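Local coordinates for RBSTP2229 gene product (Geobacillus stearothermophilus, PDB 1T6A), which is of unknown function and belongs to the DUF1885 family, with a long N-terminal helix projecting from a small domain built on an antiparallel sheet, at residues F46-R51 against R64-M69; L57-D62 against M69-R74. One frame throughout, in Å; residues are numbered along the deposited sequence.

Interaction 1. Residues F46-R51 against R64-M69; sequences FPYTVR and RLYKGM
Pro47 lays its CG on the ring of Tyr66, 3.5 Å from the ring centroid and only 8° off the ring normal, a CH-pi contact centred on one face. CB of the same proline follows alongside, 3.7 Å from Tyr66 CD2. Tyr66 CG stands anti to the carbonyl carbon, beside the backbone N, and the side chain crosses the proline at about a right angle. Tyr48 fills the tight, buried part of the contact. Its ring meets that of Tyr66 obliquely, the planes at 68° and the centroids 5.9 Å apart, with Tyr48 OH 3.7 Å from Tyr66 CD1, while its CE1 lies 3.9 Å from Gly68 CA. An alanine in place of Tyr66 would probably leave Pro47 CG and the hydroxyl end of Tyr48 without their aromatic neighbour and open a gap beside the proline. The selenomethionine Met69, bent at chi3 (74°), brings its methyl CE across to Tyr48, 3.3 Å from OH and 3.5 Å from CZ. The buried phenol oxygen is satisfied by a hydrogen bond to Asp94 of helix 92-109, whose carboxylate also accepts the backbone N-H groups of Lys67 and Gly68. Tyr66, by contrast, is partly exposed, and the exposed Lys67 has its CB pointing away from 46-51. No hydrogen bond joins the two segments directly. Pro47 centres an inverse gamma turn between helix 16-45 and strand 48-53; this turn and strand start meet the start of strand 68-76 and its preceding loop across strand 56-61, in an antiparallel sheet packed against helix 92-109.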
ATOM      1  N   PHE A  46       1.183   3.350   1.811  1.00 28.97           N
ATOM      2  CA  PHE A  46       0.685   3.959   3.060  1.00 29.16           C
ATOM      3  C   PHE A  46       1.829   4.378   3.958  1.00 28.82           C
ATOM      4  O   PHE A  46       2.112   3.735   4.988  1.00 29.65           O
ATOM      5  CB  PHE A  46      -0.236   3.000   3.795  1.00 29.28           C
ATOM      6  CG  PHE A  46      -1.090   3.662   4.832  1.00 29.95           C
ATOM      7  CD1 PHE A  46      -2.221   4.368   4.470  1.00 31.27           C
ATOM      8  CD2 PHE A  46      -0.762   3.564   6.182  1.00 32.00           C
ATOM      9  CE1 PHE A  46      -3.025   4.995   5.454  1.00 32.20           C
ATOM     10  CE2 PHE A  46      -1.553   4.175   7.157  1.00 32.27           C
ATOM     11  CZ  PHE A  46      -2.683   4.891   6.788  1.00 31.62           C
ATOM     12  N   PRO A  47       2.497   5.452   3.574  1.00 28.67           N
ATOM     13  CA  PRO A  47       3.670   5.938   4.311  1.00 29.26           C
ATOM     14  C   PRO A  47       3.282   6.822   5.511  1.00 29.71           C
ATOM     15  O   PRO A  47       3.757   7.924   5.657  1.00 30.33           O
ATOM     16  CB  PRO A  47       4.405   6.749   3.255  1.00 28.84           C
ATOM     17  CG  PRO A  47       3.296   7.324   2.430  1.00 28.53           C
ATOM     18  CD  PRO A  47       2.191   6.303   2.406  1.00 28.39           C
ATOM     19  N   TYR A  48       2.412   6.319   6.366  1.00 30.40           N
ATOM     20  CA  TYR A  48       1.943   7.081   7.505  1.00 31.13           C
ATOM     21  C   TYR A  48       1.894   6.210   8.738  1.00 32.08           C
ATOM     22  O   TYR A  48       1.707   5.010   8.645  1.00 31.73           O
ATOM     23  CB  TYR A  48       0.542   7.633   7.229  1.00 30.42           C
ATOM     24  CG  TYR A  48       0.482   8.558   6.043  1.00 30.34           C
ATOM     25  CD1 TYR A  48       0.957   9.868   6.131  1.00 29.70           C
ATOM     26  CD2 TYR A  48      -0.024   8.123   4.825  1.00 28.45           C
ATOM     27  CE1 TYR A  48       0.911  10.722   5.036  1.00 29.32           C
ATOM     28  CE2 TYR A  48      -0.063   8.972   3.721  1.00 28.36           C
ATOM     29  CZ  TYR A  48       0.392  10.263   3.839  1.00 28.25           C
ATOM     30  OH  TYR A  48       0.350  11.094   2.759  1.00 28.11           O
ATOM     31  N   THR A  49       2.046   6.850   9.889  1.00 34.00           N
ATOM     32  CA  THR A  49       1.740   6.266  11.190  1.00 35.21           C
ATOM     33  C   THR A  49       0.456   6.918  11.693  1.00 35.18           C
ATOM     34  O   THR A  49       0.324   8.125  11.618  1.00 33.90           O
ATOM     35  CB  THR A  49       2.888   6.595  12.169  1.00 35.96           C
ATOM     36  OG1 THR A  49       4.125   6.059  11.672  1.00 38.67           O
ATOM     37  CG2 THR A  49       2.672   5.907  13.513  1.00 37.44           C
ATOM     38  N   VAL A  50      -0.472   6.119  12.213  1.00 36.45           N
ATOM     39  CA  VAL A  50      -1.769   6.597  12.679  1.00 37.72           C
ATOM     40  C   VAL A  50      -1.812   6.776  14.208  1.00 39.66           C
ATOM     41  O   VAL A  50      -1.477   5.857  14.963  1.00 39.17           O
ATOM     42  CB  VAL A  50      -2.886   5.614  12.267  1.00 37.72           C
ATOM     43  CG1 VAL A  50      -4.252   6.063  12.796  1.00 37.76           C
ATOM     44  CG2 VAL A  50      -2.942   5.469  10.760  1.00 38.08           C
ATOM     45  N   ARG A  51      -2.236   7.960  14.653  1.00 41.80           N
ATOM     46  CA  ARG A  51      -2.602   8.186  16.056  1.00 43.29           C
ATOM     47  C   ARG A  51      -3.971   8.888  16.169  1.00 43.44           C
ATOM     48  O   ARG A  51      -4.415   9.587  15.254  1.00 42.90           O
ATOM     49  CB  ARG A  51      -1.492   8.974  16.770  0.50 43.74           C
ATOM     50  CG  ARG A  51      -1.915  10.287  17.443  0.50 46.71           C
ATOM     51  CD  ARG A  51      -0.758  11.241  17.741  0.50 50.60           C
ATOM     52  NE  ARG A  51      -1.234  12.594  18.060  0.50 54.19           N
ATOM     53  CZ  ARG A  51      -0.922  13.710  17.386  0.50 57.26           C
ATOM     54  NH1 ARG A  51      -0.126  13.684  16.314  0.50 58.43           N
ATOM     55  NH2 ARG A  51      -1.423  14.873  17.790  0.50 58.03           N
ATOM     56  N   ARG A  64      10.819  12.905   4.394  1.00 44.10           N
ATOM     57  CA  ARG A  64      10.657  14.297   3.952  1.00 44.24           C
ATOM     58  C   ARG A  64       9.530  14.479   2.922  1.00 42.54           C
ATOM     59  O   ARG A  64       9.023  15.590   2.736  1.00 42.78           O
ATOM     60  CB  ARG A  64      11.989  14.828   3.377  1.00 45.19           C
ATOM     61  CG  ARG A  64      12.332  14.359   1.943  1.00 48.85           C
ATOM     62  CD  ARG A  64      13.825  14.533   1.506  1.00 52.91           C
ATOM     63  NE  ARG A  64      14.240  13.529   0.500  1.00 56.31           N
ATOM     64  CZ  ARG A  64      14.435  12.224   0.754  1.00 59.27           C
ATOM     65  NH1 ARG A  64      14.273  11.740   1.984  1.00 60.65           N
ATOM     66  NH2 ARG A  64      14.791  11.387  -0.229  1.00 60.40           N
ATOM     67  N   LEU A  65       9.133  13.395   2.263  1.00 40.12           N
ATOM     68  CA  LEU A  65       8.195  13.489   1.139  1.00 38.66           C
ATOM     69  C   LEU A  65       6.717  13.502   1.526  1.00 37.25           C
ATOM     70  O   LEU A  65       5.861  13.801   0.689  1.00 36.50           O
ATOM     71  CB  LEU A  65       8.472  12.369   0.141  1.00 38.69           C
ATOM     72  CG  LEU A  65       9.879  12.426  -0.472  1.00 38.95           C
ATOM     73  CD1 LEU A  65      10.083  11.306  -1.425  1.00 39.71           C
ATOM     74  CD2 LEU A  65      10.100  13.752  -1.170  1.00 40.98           C
ATOM     75  N   TYR A  66       6.432  13.199   2.790  1.00 36.01           N
ATOM     76  CA  TYR A  66       5.070  13.132   3.305  1.00 35.14           C
ATOM     77  C   TYR A  66       4.990  13.829   4.665  1.00 35.73           C
ATOM     78  O   TYR A  66       5.686  13.439   5.599  1.00 35.31           O
ATOM     79  CB  TYR A  66       4.642  11.665   3.463  1.00 34.57           C
ATOM     80  CG  TYR A  66       4.715  10.863   2.180  1.00 32.92           C
ATOM     81  CD1 TYR A  66       3.753  11.024   1.190  1.00 32.07           C
ATOM     82  CD2 TYR A  66       5.764   9.982   1.938  1.00 31.03           C
ATOM     83  CE1 TYR A  66       3.811  10.329   0.016  1.00 30.58           C
ATOM     84  CE2 TYR A  66       5.829   9.256   0.743  1.00 32.25           C
ATOM     85  CZ  TYR A  66       4.849   9.444  -0.212  1.00 30.49           C
ATOM     86  OH  TYR A  66       4.879   8.762  -1.389  1.00 31.52           O
ATOM     87  N   LYS A  67       4.146  14.852   4.777  1.00 35.82           N
ATOM     88  CA  LYS A  67       3.932  15.514   6.063  1.00 36.31           C
ATOM     89  C   LYS A  67       2.853  14.825   6.885  1.00 35.09           C
ATOM     90  O   LYS A  67       3.102  14.412   8.022  1.00 35.10           O
ATOM     91  CB  LYS A  67       3.565  16.974   5.873  1.00 37.29           C
ATOM     92  CG  LYS A  67       3.457  17.719   7.201  1.00 41.92           C
ATOM     93  CD  LYS A  67       3.593  19.238   7.023  1.00 46.91           C
ATOM     94  CE  LYS A  67       3.300  19.980   8.325  1.00 49.01           C
ATOM     95  NZ  LYS A  67       2.360  21.108   8.088  1.00 52.57           N
ATOM     96  N   GLY A  68       1.658  14.717   6.311  1.00 33.53           N
ATOM     97  CA  GLY A  68       0.544  14.072   6.964  1.00 33.03           C
ATOM     98  C   GLY A  68      -0.823  14.649   6.611  1.00 31.95           C
ATOM     99  O   GLY A  68      -0.968  15.517   5.742  1.00 31.20           O
HETATM  100  N   MSE A  69      -1.831  14.140   7.304  1.00 30.54           N
HETATM  101  CA  MSE A  69      -3.191  14.636   7.173  1.00 30.29           C
HETATM  102  C   MSE A  69      -4.004  14.259   8.415  1.00 29.41           C
HETATM  103  O   MSE A  69      -3.540  13.487   9.261  1.00 28.18           O
HETATM  104  CB  MSE A  69      -3.849  14.041   5.911  1.00 30.94           C
HETATM  105  CG  MSE A  69      -4.174  12.558   6.001  1.00 32.07           C
HETATM  106 SE   MSE A  69      -4.626  11.710   4.276  0.84 38.92          SE
HETATM  107  CE  MSE A  69      -2.818  11.630   3.500  1.00 37.38           C
TER

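Interaction 2. Residues L57-D62 against M69-R74; sequences LYLQGD and MAISVR
Leu57 and Ile71 form an antiparallel hydrogen-bonded pair: Leu57 N donates to Ile71 O over 2.8 Å, and Ile71 N returns a nearly straight bond to Leu57 O (169° at the hydrogen). That carbonyl oxygen also receives a CA-H contact from Ala70, 3.3 Å from Ala70 CA. Tyr58 follows in a non-hydrogen-bonded pair with Ala70, on the other face of the sheet, where CE1 of its ring comes within 3.9 Å of Ala70 CB, at an oblique approach. Leu59 returns to the face of Leu57 and makes the second hydrogen-bonded pair, with Met69. Its N-H bonds to Met69 O at 2.8 Å, whereas the reciprocal bond from Met69 N to Leu59 O is longer, 3.1 Å, with the donor tilted 18° from the carbonyl plane. Leu59 CG is anti to the carbonyl carbon (chi1 -81°), and from it CD2 packs 4.0 Å from Met69 CG while CD1 lies 4.1 Å from Ile71 CD1. Beyond Leu59, the strand's Gly61 continues the pairing through a backbone bond with Lys67. Backbone hydrogen bonding thus fixes the register of the hairpin, while Leu59, Met69 and Ile71 supply an apolar surface whose last two members reach helix 92-109, consistent with a hydrophobic core between sheet and helix.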
ATOM      1  N   LEU A  57      -8.261  11.443  13.798  1.00 30.83           N
ATOM      2  CA  LEU A  57      -7.129  10.585  13.407  1.00 31.57           C
ATOM      3  C   LEU A  57      -6.042  11.386  12.720  1.00 31.07           C
ATOM      4  O   LEU A  57      -6.314  12.037  11.718  1.00 31.84           O
ATOM      5  CB  LEU A  57      -7.619   9.473  12.487  1.00 31.47           C
ATOM      6  CG  LEU A  57      -8.464   8.411  13.189  1.00 33.31           C
ATOM      7  CD1 LEU A  57      -9.252   7.593  12.190  1.00 34.97           C
ATOM      8  CD2 LEU A  57      -7.599   7.485  14.061  1.00 36.45           C
ATOM      9  N   TYR A  58      -4.828  11.372  13.252  1.00 30.74           N
ATOM     10  CA  TYR A  58      -3.713  12.062  12.629  1.00 31.89           C
ATOM     11  C   TYR A  58      -2.769  11.062  11.985  1.00 32.38           C
ATOM     12  O   TYR A  58      -2.295  10.131  12.629  1.00 32.76           O
ATOM     13  CB  TYR A  58      -2.940  12.936  13.621  1.00 32.58           C
ATOM     14  CG  TYR A  58      -3.768  14.066  14.164  1.00 34.25           C
ATOM     15  CD1 TYR A  58      -3.841  15.285  13.502  1.00 36.54           C
ATOM     16  CD2 TYR A  58      -4.520  13.897  15.319  1.00 36.30           C
ATOM     17  CE1 TYR A  58      -4.637  16.322  13.991  1.00 38.34           C
ATOM     18  CE2 TYR A  58      -5.306  14.924  15.822  1.00 38.60           C
ATOM     19  CZ  TYR A  58      -5.371  16.121  15.149  1.00 38.64           C
ATOM     20  OH  TYR A  58      -6.169  17.109  15.652  1.00 41.91           O
ATOM     21  N   LEU A  59      -2.537  11.246  10.694  1.00 32.64           N
ATOM     22  CA  LEU A  59      -1.550  10.477   9.955  1.00 33.09           C
ATOM     23  C   LEU A  59      -0.269  11.293   9.902  1.00 34.10           C
ATOM     24  O   LEU A  59      -0.278  12.426   9.432  1.00 34.73           O
ATOM     25  CB  LEU A  59      -2.053  10.160   8.541  1.00 32.12           C
ATOM     26  CG  LEU A  59      -3.017   8.973   8.402  1.00 31.77           C
ATOM     27  CD1 LEU A  59      -4.246   9.143   9.243  1.00 32.24           C
ATOM     28  CD2 LEU A  59      -3.412   8.764   6.937  1.00 31.20           C
ATOM     29  N   GLN A  60       0.827  10.718  10.392  1.00 35.36           N
ATOM     30  CA  GLN A  60       2.138  11.352  10.340  1.00 36.74           C
ATOM     31  C   GLN A  60       2.980  10.692   9.245  1.00 36.47           C
ATOM     32  O   GLN A  60       3.184   9.485   9.239  1.00 34.68           O
ATOM     33  CB  GLN A  60       2.848  11.252  11.707  1.00 37.90           C
ATOM     34  CG  GLN A  60       4.260  11.888  11.741  1.00 42.76           C
ATOM     35  CD  GLN A  60       4.986  11.681  13.084  1.00 49.34           C
ATOM     36  OE1 GLN A  60       5.416  10.564  13.401  1.00 54.30           O
ATOM     37  NE2 GLN A  60       5.115  12.753  13.866  1.00 51.93           N
ATOM     38  N   GLY A  61       3.487  11.510   8.327  1.00 37.16           N
ATOM     39  CA  GLY A  61       4.156  11.004   7.152  1.00 38.08           C
ATOM     40  C   GLY A  61       5.577  10.548   7.401  1.00 39.14           C
ATOM     41  O   GLY A  61       6.333  11.209   8.116  1.00 38.82           O
ATOM     42  N   ASP A  62       5.943   9.427   6.782  1.00 40.36           N
ATOM     43  CA  ASP A  62       7.316   8.926   6.825  1.00 41.52           C
ATOM     44  C   ASP A  62       8.213   9.770   5.936  1.00 42.01           C
ATOM     45  O   ASP A  62       7.903   9.984   4.761  1.00 42.47           O
ATOM     46  CB  ASP A  62       7.368   7.470   6.361  1.00 41.79           C
ATOM     47  CG  ASP A  62       6.599   6.551   7.271  1.00 43.57           C
ATOM     48  OD1 ASP A  62       6.647   6.786   8.498  1.00 46.61           O
ATOM     49  OD2 ASP A  62       5.916   5.575   6.870  1.00 45.59           O
HETATM   50  N   MSE A  69      -1.831  14.140   7.304  1.00 30.54           N
HETATM   51  CA  MSE A  69      -3.191  14.636   7.173  1.00 30.29           C
HETATM   52  C   MSE A  69      -4.004  14.259   8.415  1.00 29.41           C
HETATM   53  O   MSE A  69      -3.540  13.487   9.261  1.00 28.18           O
HETATM   54  CB  MSE A  69      -3.849  14.041   5.911  1.00 30.94           C
HETATM   55  CG  MSE A  69      -4.174  12.558   6.001  1.00 32.07           C
HETATM   56 SE   MSE A  69      -4.626  11.710   4.276  0.84 38.92          SE
HETATM   57  CE  MSE A  69      -2.818  11.630   3.500  1.00 37.38           C
ATOM     58  N   ALA A  70      -5.224  14.774   8.481  1.00 28.23           N
ATOM     59  CA  ALA A  70      -6.088  14.619   9.636  1.00 28.78           C
ATOM     60  C   ALA A  70      -7.461  14.194   9.166  1.00 28.57           C
ATOM     61  O   ALA A  70      -8.025  14.812   8.249  1.00 28.86           O
ATOM     62  CB  ALA A  70      -6.168  15.962  10.394  1.00 29.36           C
ATOM     63  N   ILE A  71      -7.991  13.139   9.766  1.00 27.76           N
ATOM     64  CA  ILE A  71      -9.263  12.574   9.365  1.00 27.96           C
ATOM     65  C   ILE A  71     -10.215  12.583  10.544  1.00 28.08           C
ATOM     66  O   ILE A  71      -9.868  12.128  11.626  1.00 27.63           O
ATOM     67  CB  ILE A  71      -9.069  11.113   8.836  1.00 27.69           C
ATOM     68  CG1 ILE A  71      -7.963  11.075   7.774  1.00 30.16           C
ATOM     69  CG2 ILE A  71     -10.360  10.579   8.294  1.00 28.26           C
ATOM     70  CD1 ILE A  71      -7.699   9.700   7.167  1.00 31.02           C
ATOM     71  N   SER A  72     -11.426  13.080  10.312  1.00 28.15           N
ATOM     72  CA  SER A  72     -12.440  13.205  11.348  1.00 28.53           C
ATOM     73  C   SER A  72     -13.829  12.963  10.802  1.00 28.51           C
ATOM     74  O   SER A  72     -14.040  12.896   9.573  1.00 28.05           O
ATOM     75  CB  SER A  72     -12.369  14.603  11.970  1.00 28.95           C
ATOM     76  OG  SER A  72     -12.435  15.612  10.986  1.00 29.64           O
ATOM     77  N   VAL A  73     -14.770  12.783  11.725  1.00 27.91           N
ATOM     78  CA  VAL A  73     -16.162  12.629  11.395  1.00 28.17           C
ATOM     79  C   VAL A  73     -16.883  13.939  11.722  1.00 29.18           C
ATOM     80  O   VAL A  73     -16.642  14.539  12.753  1.00 28.48           O
ATOM     81  CB  VAL A  73     -16.798  11.485  12.169  1.00 28.45           C
ATOM     82  CG1 VAL A  73     -18.273  11.349  11.826  1.00 28.73           C
ATOM     83  CG2 VAL A  73     -16.044  10.186  11.908  1.00 29.89           C
ATOM     84  N   ARG A  74     -17.763  14.364  10.817  1.00 29.89           N
ATOM     85  CA  ARG A  74     -18.526  15.590  10.958  1.00 30.10           C
ATOM     86  C   ARG A  74     -19.998  15.251  10.791  1.00 30.32           C
ATOM     87  O   ARG A  74     -20.354  14.422   9.942  1.00 30.04           O
ATOM     88  CB  ARG A  74     -18.074  16.594   9.903  0.59 30.57           C
ATOM     89  CG  ARG A  74     -18.751  17.953   9.954  0.59 32.28           C
ATOM     90  CD  ARG A  74     -18.182  18.923   8.944  0.59 35.18           C
ATOM     91  NE  ARG A  74     -19.091  19.094   7.818  0.59 38.07           N
ATOM     92  CZ  ARG A  74     -18.824  18.827   6.546  0.59 38.14           C
ATOM     93  NH1 ARG A  74     -17.652  18.346   6.168  0.59 39.00           N
ATOM     94  NH2 ARG A  74     -19.758  19.048   5.637  0.59 38.89           N
TER

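Overall arrangement
From the N terminus, the long helix 16-45 ends just before 46-51, and strands 48-53, 56-61 and 68-76 then follow in both sequence and sheet order. Interaction 1 closes the loop from 46-51 to 64-69, reaching past the middle strand; interaction 2 closes the shorter hairpin from 57-62 to 69-74. Their segments alternate along the chain, so the two loops cross, and Met69 belongs to both. Backbone pairing of Arg51 with Tyr58 and of Pro47 with Asp62 binds the first segment of each together. The contacts have centres about 9 Å apart: interaction 2 pairs 56-61 with 68-76 by backbone bonds, interaction 1 adds side-chain contact across 56-61, and both lie against helix 92-109.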